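Putative acyl-CoA N-acyltransferase (Klebsiella pneumoniae subsp. pneumoniae, PDB 3LOD) probably transfers acyl groups from an acyl-CoA donor to an acceptor. Local coordinates at residues 72-77 / 108-113; 129-134 / 149-154. All blocks are in the same frame, centred on the assembly; numbering follows the deposited sequence.

How the contacts relate
Neighbouring strands of one sheet carry both contacts, whose centres lie about 10 Å apart on the same side of the chain's centre. Contact 1 comes first along the chain and joins the parallel strands 74-82 and 110-116, the two ends of a beta-alpha-beta unit whose helix is 91-104. Contact 2 closes the C-terminal hairpin of strands 132-134 and 146-152. Strand 146-152 runs antiparallel beside 110-116, and the backbones probably hydrogen-bond at His109 O to Leu153 N and at Leu113 N to Met149 O. The pair thus illustrates how a GNAT sheet passes from its parallel centre to its antiparallel C-terminal edge, with Tyr131 of contact 2 packing on Leu111 of contact 1.

Contact 1 of 2, residues 72-77 / 108-113; sequences EGFGEM and CHTLRL
Phe74 and Thr110 start a parallel pairing of strands 74-77 and 110-113, whose axes approach to 4.6 Å, with Gly75 N bonded to Thr110 O, Arg112 N to Gly75 O and Met77 N to Arg112 O. The Phe74 ring lies between two partners on opposite faces. Over the centre of one face comes His109 CE1, the edge of the imidazole pointing at the ring in a T-shaped pair with planes at 75°. Against the other face the guanidinium of Arg112 makes a cation-pi stack over the CD2 side, the planes tilted by 29°; bends at chi2 and chi3 bring CD and NE to the Phe74 side, with Arg112 NE 3.4 Å from Phe74 CD2. These strands bracket the beta-alpha-beta crossover through helix 91-104, the unit that in GNAT relatives borders the acyl-CoA site and probably does so here.

Before the strands begin, His109 ties to the loop residues Glu72 and Gly73. Its NE2 donates to a lone pair of Glu72 O at 2.8 Å, ND1 shares a hydrogen bond with Thr110 OG1, and Gly73 O, bonded to His109 N, sits over the centre of the imidazole. Because Gly75 has no side chain, Leu111 CD2 can pack directly on its carbonyl, 3.2 Å from Gly75 O.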
loop_
_atom_site.group_PDB
_atom_site.type_symbol
_atom_site.label_atom_id
_atom_site.label_comp_id
_atom_site.label_asym_id
_atom_site.label_seq_id
_atom_site.Cartn_x
_atom_site.Cartn_y
_atom_site.Cartn_z
ATOM N N GLU A 72 -11.691 2.961 14.767
ATOM C CA GLU A 72 -11.471 4.340 15.225
ATOM C C GLU A 72 -10.978 5.322 14.139
ATOM O O GLU A 72 -10.469 6.407 14.467
ATOM C CB GLU A 72 -10.567 4.382 16.457
ATOM C CG GLU A 72 -11.154 3.691 17.659
ATOM C CD GLU A 72 -12.559 4.199 18.046
ATOM O OE1 GLU A 72 -12.831 5.441 17.954
ATOM O OE2 GLU A 72 -13.398 3.340 18.438
ATOM N N GLY A 73 -11.132 4.952 12.859
ATOM C CA GLY A 73 -10.757 5.851 11.777
ATOM C C GLY A 73 -9.283 5.872 11.369
ATOM O O GLY A 73 -8.898 6.678 10.494
ATOM N N PHE A 74 -8.446 5.025 11.981
ATOM C CA PHE A 74 -7.117 4.741 11.433
ATOM C C PHE A 74 -7.223 3.714 10.307
ATOM O O PHE A 74 -8.188 2.959 10.229
ATOM C CB PHE A 74 -6.172 4.234 12.524
ATOM C CG PHE A 74 -5.907 5.263 13.573
ATOM C CD1 PHE A 74 -6.781 5.426 14.645
ATOM C CD2 PHE A 74 -4.868 6.154 13.437
ATOM C CE1 PHE A 74 -6.585 6.408 15.601
ATOM C CE2 PHE A 74 -4.664 7.141 14.420
ATOM C CZ PHE A 74 -5.530 7.262 15.473
ATOM N N GLY A 75 -6.249 3.744 9.415
ATOM C CA GLY A 75 -6.158 2.844 8.287
ATOM C C GLY A 75 -4.697 2.415 8.282
ATOM O O GLY A 75 -3.784 3.235 8.551
ATOM N N GLU A 76 -4.446 1.135 8.033
ATOM C CA GLU A 76 -3.078 0.758 7.856
ATOM C C GLU A 76 -2.848 0.430 6.377
ATOM O O GLU A 76 -3.575 -0.412 5.809
ATOM C CB GLU A 76 -2.726 -0.401 8.741
ATOM C CG GLU A 76 -1.353 -0.851 8.436
ATOM C CD GLU A 76 -0.911 -2.047 9.220
ATOM O OE1 GLU A 76 -1.604 -2.469 10.207
ATOM O OE2 GLU A 76 0.166 -2.535 8.872
ATOM N N MET A 77 -1.849 1.079 5.783
ATOM C CA MET A 77 -1.390 0.838 4.378
ATOM C C MET A 77 -0.339 -0.272 4.303
ATOM O O MET A 77 0.692 -0.277 5.024
ATOM C CB MET A 77 -0.800 2.091 3.736
ATOM C CG MET A 77 -0.646 1.904 2.249
ATOM S SD MET A 77 -0.458 3.415 1.274
ATOM C CE MET A 77 -1.967 4.166 1.593
ATOM N N CYS A 108 -11.674 7.751 6.931
ATOM C CA CYS A 108 -10.435 7.429 7.565
ATOM C C CYS A 108 -9.709 8.763 7.748
ATOM O O CYS A 108 -9.634 9.560 6.812
ATOM C CB CYS A 108 -9.628 6.496 6.672
ATOM S SG CYS A 108 -7.912 6.258 7.312
ATOM N N HIS A 109 -9.138 8.998 8.926
ATOM C CA HIS A 109 -8.507 10.260 9.166
ATOM C C HIS A 109 -6.965 10.244 9.235
ATOM O O HIS A 109 -6.312 11.299 9.126
ATOM C CB HIS A 109 -9.102 10.815 10.449
ATOM C CG HIS A 109 -8.942 9.907 11.636
ATOM N ND1 HIS A 109 -7.721 9.657 12.235
ATOM C CD2 HIS A 109 -9.855 9.227 12.366
ATOM C CE1 HIS A 109 -7.896 8.862 13.280
ATOM N NE2 HIS A 109 -9.181 8.581 13.373
ATOM N N THR A 110 -6.379 9.074 9.449
ATOM C CA THR A 110 -4.920 8.969 9.568
ATOM C C THR A 110 -4.546 7.648 8.935
ATOM O O THR A 110 -5.191 6.602 9.219
ATOM C CB THR A 110 -4.509 8.917 11.011
ATOM O OG1 THR A 110 -4.949 10.115 11.671
ATOM C CG2 THR A 110 -3.048 8.856 11.144
ATOM N N LEU A 111 -3.545 7.692 8.045
ATOM C CA LEU A 111 -2.974 6.477 7.491
ATOM C C LEU A 111 -1.661 6.214 8.091
ATOM O O LEU A 111 -0.856 7.110 8.110
ATOM C CB LEU A 111 -2.719 6.640 6.018
ATOM C CG LEU A 111 -3.803 6.059 5.180
ATOM C CD1 LEU A 111 -3.227 6.022 3.797
ATOM C CD2 LEU A 111 -4.173 4.646 5.717
ATOM N N ARG A 112 -1.411 4.986 8.519
ATOM C CA ARG A 112 -0.095 4.623 9.005
ATOM C C ARG A 112 0.441 3.457 8.239
ATOM O O ARG A 112 -0.346 2.698 7.679
ATOM C CB ARG A 112 -0.203 4.140 10.429
ATOM C CG ARG A 112 -1.001 5.013 11.230
ATOM C CD ARG A 112 -1.826 4.186 12.140
ATOM N NE ARG A 112 -1.753 4.848 13.408
ATOM C CZ ARG A 112 -2.219 4.323 14.519
ATOM N NH1 ARG A 112 -2.838 3.135 14.456
ATOM N NH2 ARG A 112 -2.111 5.018 15.658
ATOM N N LEU A 113 1.768 3.254 8.278
ATOM C CA LEU A 113 2.322 2.071 7.649
ATOM C C LEU A 113 3.573 1.644 8.374
ATOM O O LEU A 113 4.241 2.475 9.004
ATOM C CB LEU A 113 2.620 2.330 6.131
ATOM C CG LEU A 113 3.618 3.468 5.951
ATOM C CD1 LEU A 113 5.048 2.925 5.997
ATOM C CD2 LEU A 113 3.401 4.311 4.721
#

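Contact 2 of 2, residues 129-134 / 149-154; sequences NGYQTR and MEKPLF
Lys151 lies across Tyr131, placing its CB 3.6 Å from the centroid of the phenol ring and 15° off the ring normal, a CH-pi contact made over one face and offset toward the rim. With CG anti to the backbone N (chi1 -178°) and the chain extended beyond it, the lysine continues over the same ring, where CD comes 3.5 Å from Tyr131 CE2. Its ammonium then reaches the main chain, Lys151 NZ donating to Asn129 O at 2.9 Å. Elsewhere in the contact, Met149 CE packs against Tyr131 CB, and Arg134 CD rests on Glu150 CG. Arg134 NE is 3.3 Å from Glu150 OE2, a salt bridge of charge alone, because the oxygen stands well out of the guanidinium plane; the same OE2 has a long, weak ion pair with Arg112 NE.

The backbone that carries these side chains is an antiparallel hairpin, strongly twisted, with the short strand axes at 123°. Gln132 and Glu150 form a hydrogen-bonded pair: Gln132 N gives to Glu150 O, and Glu150 N returns to Gln132 O at 3.0 Å. Thr133 and Met149 make the adjacent non-hydrogen-bonded pair.

Further out, the contact is positioned by two helices. Helix 120-128 ends in a Schellman motif, with Gly130 at positive phi as its C-prime residue, and the charge of Lys151 would probably suit the partial negative charge at that helix end, where Asn129 O is its partner. From helix 91-104, Glu100 OE2 is hydrogen-bonded to Tyr131 OH and forms a salt bridge with Lys151 NZ, holding the polar ends of both side chains.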
loop_
_atom_site.group_PDB
_atom_site.type_symbol
_atom_site.label_atom_id
_atom_site.label_comp_id
_atom_site.label_asym_id
_atom_site.label_seq_id
_atom_site.Cartn_x
_atom_site.Cartn_y
_atom_site.Cartn_z
ATOM N N ASN A 129 5.486 12.361 -0.093
ATOM C CA ASN A 129 4.041 12.657 -0.021
ATOM C C ASN A 129 3.457 12.806 1.384
ATOM O O ASN A 129 2.298 12.464 1.644
ATOM C CB ASN A 129 3.232 11.698 -0.893
ATOM C CG ASN A 129 3.726 11.678 -2.334
ATOM O OD1 ASN A 129 4.464 10.771 -2.739
ATOM N ND2 ASN A 129 3.356 12.693 -3.104
ATOM N N GLY A 130 4.267 13.321 2.287
ATOM C CA GLY A 130 3.752 13.804 3.539
ATOM C C GLY A 130 3.691 12.816 4.654
ATOM O O GLY A 130 3.214 13.165 5.710
ATOM N N TYR A 131 4.148 11.589 4.441
ATOM C CA TYR A 131 4.238 10.645 5.558
ATOM C C TYR A 131 5.426 11.016 6.405
ATOM O O TYR A 131 6.411 11.471 5.864
ATOM C CB TYR A 131 4.371 9.200 5.070
ATOM C CG TYR A 131 3.092 8.734 4.482
ATOM C CD1 TYR A 131 2.200 7.937 5.213
ATOM C CD2 TYR A 131 2.722 9.136 3.205
ATOM C CE1 TYR A 131 0.931 7.521 4.654
ATOM C CE2 TYR A 131 1.486 8.736 2.644
ATOM C CZ TYR A 131 0.604 7.941 3.382
ATOM O OH TYR A 131 -0.588 7.606 2.790
ATOM N N GLN A 132 5.337 10.827 7.718
ATOM C CA GLN A 132 6.432 11.169 8.611
ATOM C C GLN A 132 6.750 10.017 9.527
ATOM O O GLN A 132 5.850 9.291 9.934
ATOM C CB GLN A 132 6.053 12.351 9.475
ATOM C CG GLN A 132 5.351 13.488 8.760
ATOM C CD GLN A 132 5.836 14.811 9.254
ATOM O OE1 GLN A 132 5.071 15.576 9.808
ATOM N NE2 GLN A 132 7.131 15.075 9.096
ATOM N N THR A 133 8.020 9.843 9.875
ATOM C CA THR A 133 8.373 8.714 10.728
ATOM C C THR A 133 7.670 8.849 12.090
ATOM O O THR A 133 7.331 9.966 12.548
ATOM C CB THR A 133 9.907 8.578 10.921
ATOM O OG1 THR A 133 10.448 9.866 11.188
ATOM C CG2 THR A 133 10.592 8.063 9.680
ATOM N N ARG A 134 7.416 7.717 12.735
ATOM C CA ARG A 134 6.802 7.732 14.054
ATOM C C ARG A 134 7.188 6.420 14.749
ATOM O O ARG A 134 7.897 5.595 14.174
ATOM C CB ARG A 134 5.290 7.863 13.923
ATOM C CG ARG A 134 4.659 6.544 13.694
ATOM C CD ARG A 134 3.236 6.645 13.377
ATOM N NE ARG A 134 2.561 7.029 14.599
ATOM C CZ ARG A 134 2.251 6.194 15.591
ATOM N NH1 ARG A 134 1.654 6.662 16.661
ATOM N NH2 ARG A 134 2.538 4.892 15.508
ATOM N N MET A 149 5.436 5.009 9.706
ATOM C CA MET A 149 5.150 6.335 9.142
ATOM C C MET A 149 3.660 6.634 9.196
ATOM O O MET A 149 2.832 5.733 9.205
ATOM C CB MET A 149 5.707 6.459 7.685
ATOM C CG MET A 149 7.135 5.872 7.442
ATOM S SD MET A 149 7.903 6.312 5.809
ATOM C CE MET A 149 8.032 8.079 6.185
ATOM N N GLU A 150 3.274 7.898 9.270
ATOM C CA GLU A 150 1.874 8.195 9.112
ATOM C C GLU A 150 1.660 9.554 8.531
ATOM O O GLU A 150 2.586 10.313 8.395
ATOM C CB GLU A 150 1.090 8.029 10.413
ATOM C CG GLU A 150 1.425 9.042 11.550
ATOM C CD GLU A 150 0.364 9.075 12.683
ATOM O OE1 GLU A 150 0.051 10.199 13.172
ATOM O OE2 GLU A 150 -0.156 7.983 13.065
ATOM N N LYS A 151 0.413 9.829 8.198
ATOM C CA LYS A 151 0.019 11.007 7.482
ATOM C C LYS A 151 -1.453 11.315 7.845
ATOM O O LYS A 151 -2.300 10.426 7.766
ATOM C CB LYS A 151 0.088 10.692 6.002
ATOM C CG LYS A 151 -0.263 11.866 5.152
ATOM C CD LYS A 151 -0.398 11.463 3.721
ATOM C CE LYS A 151 -0.724 12.681 2.930
ATOM N NZ LYS A 151 -0.556 12.411 1.502
ATOM N N PRO A 152 -1.756 12.573 8.241
ATOM C CA PRO A 152 -3.169 12.940 8.455
ATOM C C PRO A 152 -3.843 13.155 7.131
ATOM O O PRO A 152 -3.291 13.782 6.245
ATOM C CB PRO A 152 -3.089 14.245 9.251
ATOM C CG PRO A 152 -1.776 14.802 9.016
ATOM C CD PRO A 152 -0.842 13.686 8.587
ATOM N N LEU A 153 -5.029 12.614 6.965
ATOM C CA LEU A 153 -5.643 12.673 5.648
ATOM C C LEU A 153 -6.576 13.842 5.478
ATOM O O LEU A 153 -6.615 14.454 4.398
ATOM C CB LEU A 153 -6.425 11.402 5.363
ATOM C CG LEU A 153 -5.706 10.064 5.214
ATOM C CD1 LEU A 153 -6.713 9.144 4.596
ATOM C CD2 LEU A 153 -4.486 10.148 4.334
ATOM N N PHE A 154 -7.310 14.156 6.547
ATOM C CA PHE A 154 -8.634 14.871 6.472
ATOM C C PHE A 154 -9.818 13.848 6.138
ATOM O O PHE A 154 -10.853 14.135 5.487
ATOM C CB PHE A 154 -8.562 16.161 5.584
ATOM C CG PHE A 154 -7.284 17.006 5.803
ATOM C CD1 PHE A 154 -6.873 17.389 7.102
ATOM C CD2 PHE A 154 -6.508 17.417 4.713
ATOM C CE1 PHE A 154 -5.716 18.149 7.316
ATOM C CE2 PHE A 154 -5.331 18.195 4.918
ATOM C CZ PHE A 154 -4.944 18.559 6.224
#